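Local coordinates for hemolysin (Enterococcus faecalis, PDB 2R2Z), which is a CBS-domain membrane protein of uncertain function, represented here by its transporter-associated domain, which carries zinc ions and may bind flavin adenine dinucleotide, at residues E28-E31 / L37-S40; Y48-T51 / I56-E59. All blocks are in the same frame, centred on the assembly; numbering follows the deposited sequence.

Contact 1 (E28-E31 / L37-S40); sequences EFNE and LHMS
Asn30, on helix 26-33, meets the backbone of Leu37 with its side-chain amide, while its neighbour Phe29 touches the same leucine with a ring corner. From CB, the Asn30 side chain turns with CG anti to the carbonyl carbon (chi1 -74°), which sends the amide off the helix toward the loop. CG then faces the middle of Leu37, 3.6 Å from Leu37 N. One step further, OD1 accepts the Leu37 N-H at 3.0 Å, a bent bond of 145° whose donor is tilted out of the carbonyl plane; OD1 is also hydrogen-bonded to Thr35 OG1, so two partners grip it. At the other tip, Asn30 ND2 donates to Leu37 O at 2.8 Å. This bond is nearly straight at 166°, lies in the amide plane of Asn30 and uses a lone pair in the carbonyl plane of Leu37. A single amide thus satisfies both the N-H and the C=O of one extended residue, as a neighbouring strand would, in the connection between the two helices of this alpha+beta domain, whose other main element is an antiparallel sheet. The pair of hydrogen bonds fixes the rotation of the Asn30 amide about its CB-CG bond. Deeper down, the Leu37 side chain passes OD1 of Asn30, with CB 3.6 Å from it, and sends CD1 to Phe29 CE2 at 3.6 Å, an oblique apolar touch. The Phe29 ring also meets that of Phe33, whereas Leu37 continues onto Met45 and Tyr48 of helix 45-53.

Contact 2 (Y48-T51 / I56-E59); sequences YLIT and IPDE. With ZN (zinc ion), chain B.
The puckered pyrrolidine ring of Pro57 offers its CD corner to Ile50, whose CD1 lies 3.6 Å from Pro57 CD; the same proline also packs on Ala74 of strand 70-78 and on Pro63. The one truly flat side-chain group that matters here, the Glu59 carboxylate, takes no part in that packing and holds a zinc ion at its end. Together they belong to a helix-to-strand connection of an alpha+beta domain: helix 45-53 lies on the antiparallel sheet, and the extended 56-59 backbone runs on toward strand 64-67. Ile50 reaches the loop through two branches. CG1 stands anti to the carbonyl carbon (chi1 -71°), and CD1 folds back toward Pro57, while CG2 faces Ile56 CG1 more loosely at 4.2 Å. Ile50 was modelled in two conformers, so these touches hold for one of them. No hydrogen bond links the segments; the contact is apolar. Past Pro57 the loop turns acidic: Asp58 OD1 binds another zinc ion, and the Asp58 N-H is hydrogen-bonded to Glu61 OE1. Glu59, extended beyond CG, places OE1 2.0 Å from zinc, while Glu59 OE2 stays 2.9 Å from that metal and is hydrogen-bonded to Gly79 N.

Overall arrangement
The two contacts follow one another along the chain without overlapping, and their centres lie about 17 Å apart within the transporter-associated domain. Each joins a helix to the loop that follows it: 26-33 to its connection with helix 45-53, then 45-53 to the connection with strand 64-67. The two meet where 37-40 passes over helix 45-53. Leu37 CD2 touches Tyr48 OH at 3.6 Å, and the selenium of Met39, its SE atom, lies equally close to Thr51 CB. Helix 45-53 is therefore shared, bearing on the loop of contact 1 as well as on its own, while Leu49 packs on three strands of the sheet. Crystallographic zinc ligands sit within contact 2, but not contact 1.

Contact 1 (E28-E31 / L37-S40)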
loop_
_atom_site.group_PDB
_atom_site.type_symbol
_atom_site.label_atom_id
_atom_site.label_comp_id
_atom_site.label_asym_id
_atom_site.label_seq_id
_atom_site.Cartn_x
_atom_site.Cartn_y
_atom_site.Cartn_z
ATOM N N GLU A 28 -3.114 -11.231 -2.184
ATOM C CA GLU A 28 -4.430 -10.763 -2.645
ATOM C C GLU A 28 -4.278 -9.546 -3.565
ATOM O O GLU A 28 -4.903 -9.471 -4.620
ATOM C CB GLU A 28 -5.319 -10.383 -1.440
ATOM C CG GLU A 28 -5.875 -11.574 -0.632
ATOM C CD GLU A 28 -6.564 -11.192 0.698
ATOM O OE1 GLU A 28 -6.271 -10.130 1.328
ATOM O OE2 GLU A 28 -7.404 -12.018 1.142
ATOM N N PHE A 29 -3.441 -8.602 -3.149
ATOM C CA PHE A 29 -3.157 -7.422 -3.953
ATOM C C PHE A 29 -2.632 -7.830 -5.338
ATOM O O PHE A 29 -3.101 -7.334 -6.357
ATOM C CB PHE A 29 -2.135 -6.542 -3.209
ATOM C CG PHE A 29 -1.765 -5.275 -3.931
ATOM C CD1 PHE A 29 -2.413 -4.076 -3.644
ATOM C CD2 PHE A 29 -0.747 -5.278 -4.874
ATOM C CE1 PHE A 29 -2.061 -2.904 -4.304
ATOM C CE2 PHE A 29 -0.394 -4.122 -5.539
ATOM C CZ PHE A 29 -1.052 -2.928 -5.256
ATOM N N ASN A 30 -1.665 -8.750 -5.381
ATOM C CA ASN A 30 -1.126 -9.179 -6.665
ATOM C C ASN A 30 -2.172 -9.842 -7.551
ATOM O O ASN A 30 -2.197 -9.626 -8.755
ATOM C CB ASN A 30 0.031 -10.158 -6.485
ATOM C CG ASN A 30 1.306 -9.504 -6.006
ATOM O OD1 ASN A 30 1.541 -8.303 -6.174
ATOM N ND2 ASN A 30 2.176 -10.319 -5.435
ATOM N N GLU A 31 -3.048 -10.637 -6.951
ATOM C CA GLU A 31 -4.115 -11.290 -7.711
ATOM C C GLU A 31 -5.084 -10.256 -8.304
ATOM O O GLU A 31 -5.447 -10.316 -9.480
ATOM C CB GLU A 31 -4.869 -12.285 -6.822
ATOM C CG GLU A 31 -5.923 -13.108 -7.561
ATOM C CD GLU A 31 -6.441 -14.288 -6.756
ATOM O OE1 GLU A 31 -5.641 -15.190 -6.429
ATOM O OE2 GLU A 31 -7.656 -14.330 -6.465
ATOM N N LEU A 37 4.505 -7.863 -6.510
ATOM C CA LEU A 37 5.125 -7.547 -5.231
ATOM C C LEU A 37 5.468 -8.801 -4.459
ATOM O O LEU A 37 4.683 -9.755 -4.432
ATOM C CB LEU A 37 4.184 -6.673 -4.389
ATOM C CG LEU A 37 3.660 -5.395 -5.037
ATOM C CD1 LEU A 37 2.857 -4.580 -4.008
ATOM C CD2 LEU A 37 4.794 -4.549 -5.625
ATOM N N HIS A 38 6.629 -8.807 -3.816
ATOM C CA HIS A 38 7.023 -9.924 -2.962
ATOM C C HIS A 38 7.865 -9.389 -1.832
ATOM O O HIS A 38 8.699 -8.504 -2.059
ATOM C CB HIS A 38 7.882 -10.942 -3.715
ATOM C CG HIS A 38 7.207 -11.590 -4.885
ATOM N ND1 HIS A 38 6.193 -12.519 -4.752
ATOM C CD2 HIS A 38 7.417 -11.453 -6.214
ATOM C CE1 HIS A 38 5.809 -12.922 -5.950
ATOM N NE2 HIS A 38 6.556 -12.316 -6.856
HETATM N N MSE A 39 7.686 -9.952 -0.641
HETATM C CA MSE A 39 8.485 -9.602 0.525
HETATM C C MSE A 39 8.417 -10.756 1.527
HETATM O O MSE A 39 7.328 -11.145 1.956
HETATM C CB MSE A 39 7.976 -8.304 1.165
HETATM C CG MSE A 39 8.789 -7.840 2.370
HETATM SE SE MSE A 39 8.136 -6.130 3.018
HETATM C CE MSE A 39 8.791 -4.969 1.572
ATOM N N SER A 40 9.567 -11.298 1.923
ATOM C CA SER A 40 9.567 -12.410 2.871
ATOM C C SER A 40 9.192 -11.968 4.277
ATOM O O SER A 40 9.507 -10.858 4.702
ATOM C CB SER A 40 10.914 -13.127 2.874
ATOM O OG SER A 40 11.110 -13.770 1.633
#

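Contact 2 (Y48-T51 / I56-E59)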
loop_
_atom_site.group_PDB
_atom_site.type_symbol
_atom_site.label_atom_id
_atom_site.label_comp_id
_atom_site.label_asym_id
_atom_site.label_seq_id
_atom_site.Cartn_x
_atom_site.Cartn_y
_atom_site.Cartn_z
ATOM N N TYR A 48 4.055 -4.358 4.223
ATOM C CA TYR A 48 4.871 -4.124 3.039
ATOM C C TYR A 48 5.343 -2.669 2.985
ATOM O O TYR A 48 6.543 -2.391 2.859
ATOM C CB TYR A 48 4.063 -4.483 1.786
ATOM C CG TYR A 48 4.853 -4.325 0.505
ATOM C CD1 TYR A 48 5.552 -5.406 -0.042
ATOM C CD2 TYR A 48 4.923 -3.093 -0.139
ATOM C CE1 TYR A 48 6.297 -5.242 -1.206
ATOM C CE2 TYR A 48 5.678 -2.921 -1.289
ATOM C CZ TYR A 48 6.353 -3.994 -1.823
ATOM O OH TYR A 48 7.065 -3.780 -2.976
ATOM N N LEU A 49 4.409 -1.737 3.062
ATOM C CA LEU A 49 4.775 -0.341 2.879
ATOM C C LEU A 49 5.611 0.184 4.038
ATOM O O LEU A 49 6.579 0.902 3.817
ATOM C CB LEU A 49 3.551 0.534 2.602
ATOM C CG LEU A 49 3.860 2.018 2.348
ATOM C CD1 LEU A 49 4.866 2.224 1.195
ATOM C CD2 LEU A 49 2.595 2.807 2.050
ATOM N N ILE A 50 5.238 -0.169 5.264
ATOM C CA ILE A 50 6.017 0.244 6.426
ATOM C C ILE A 50 7.468 -0.235 6.298
ATOM O O ILE A 50 8.405 0.544 6.480
ATOM C CB ILE A 50 5.363 -0.240 7.749
ATOM C CG1 ILE A 50 4.071 0.545 8.051
ATOM C CG2 ILE A 50 6.371 -0.189 8.925
ATOM C CD1 ILE A 50 4.218 2.074 8.141
ATOM N N THR A 51 7.642 -1.506 5.940
ATOM C CA THR A 51 8.974 -2.087 5.788
ATOM C C THR A 51 9.735 -1.361 4.682
ATOM O O THR A 51 10.893 -1.006 4.861
ATOM C CB THR A 51 8.897 -3.576 5.461
ATOM O OG1 THR A 51 8.204 -4.250 6.521
ATOM C CG2 THR A 51 10.310 -4.176 5.323
ATOM N N ILE A 56 8.074 4.592 10.354
ATOM C CA ILE A 56 6.620 4.729 10.516
ATOM C C ILE A 56 6.255 6.212 10.397
ATOM O O ILE A 56 6.784 7.040 11.130
ATOM C CB ILE A 56 6.139 4.136 11.868
ATOM C CG1 ILE A 56 6.512 2.649 11.972
ATOM C CG2 ILE A 56 4.638 4.302 12.023
ATOM C CD1 ILE A 56 6.170 2.000 13.304
ATOM N N PRO A 57 5.380 6.558 9.439
ATOM C CA PRO A 57 4.956 7.946 9.283
ATOM C C PRO A 57 4.151 8.448 10.495
ATOM O O PRO A 57 3.405 7.659 11.089
ATOM C CB PRO A 57 4.035 7.883 8.046
ATOM C CG PRO A 57 4.409 6.604 7.334
ATOM C CD PRO A 57 4.793 5.666 8.417
ATOM N N ASP A 58 4.293 9.740 10.814
ATOM C CA ASP A 58 3.427 10.492 11.765
ATOM C C ASP A 58 2.000 10.501 11.207
ATOM O O ASP A 58 1.808 10.439 9.975
ATOM C CB ASP A 58 4.000 11.940 11.879
ATOM C CG ASP A 58 3.363 12.830 12.981
ATOM O OD1 ASP A 58 2.543 12.371 13.808
ATOM O OD2 ASP A 58 3.734 14.044 13.013
ATOM N N GLU A 59 0.991 10.539 12.075
ATOM C CA GLU A 59 -0.367 10.754 11.590
ATOM C C GLU A 59 -0.371 12.048 10.786
ATOM O O GLU A 59 0.190 13.066 11.227
ATOM C CB GLU A 59 -1.355 10.846 12.737
ATOM C CG GLU A 59 -1.607 9.524 13.418
ATOM C CD GLU A 59 -2.517 9.665 14.642
ATOM O OE1 GLU A 59 -2.523 10.764 15.213
ATOM O OE2 GLU A 59 -3.187 8.684 14.991
HETATM ZN ZN ZN B . -3.415 10.748 16.974
#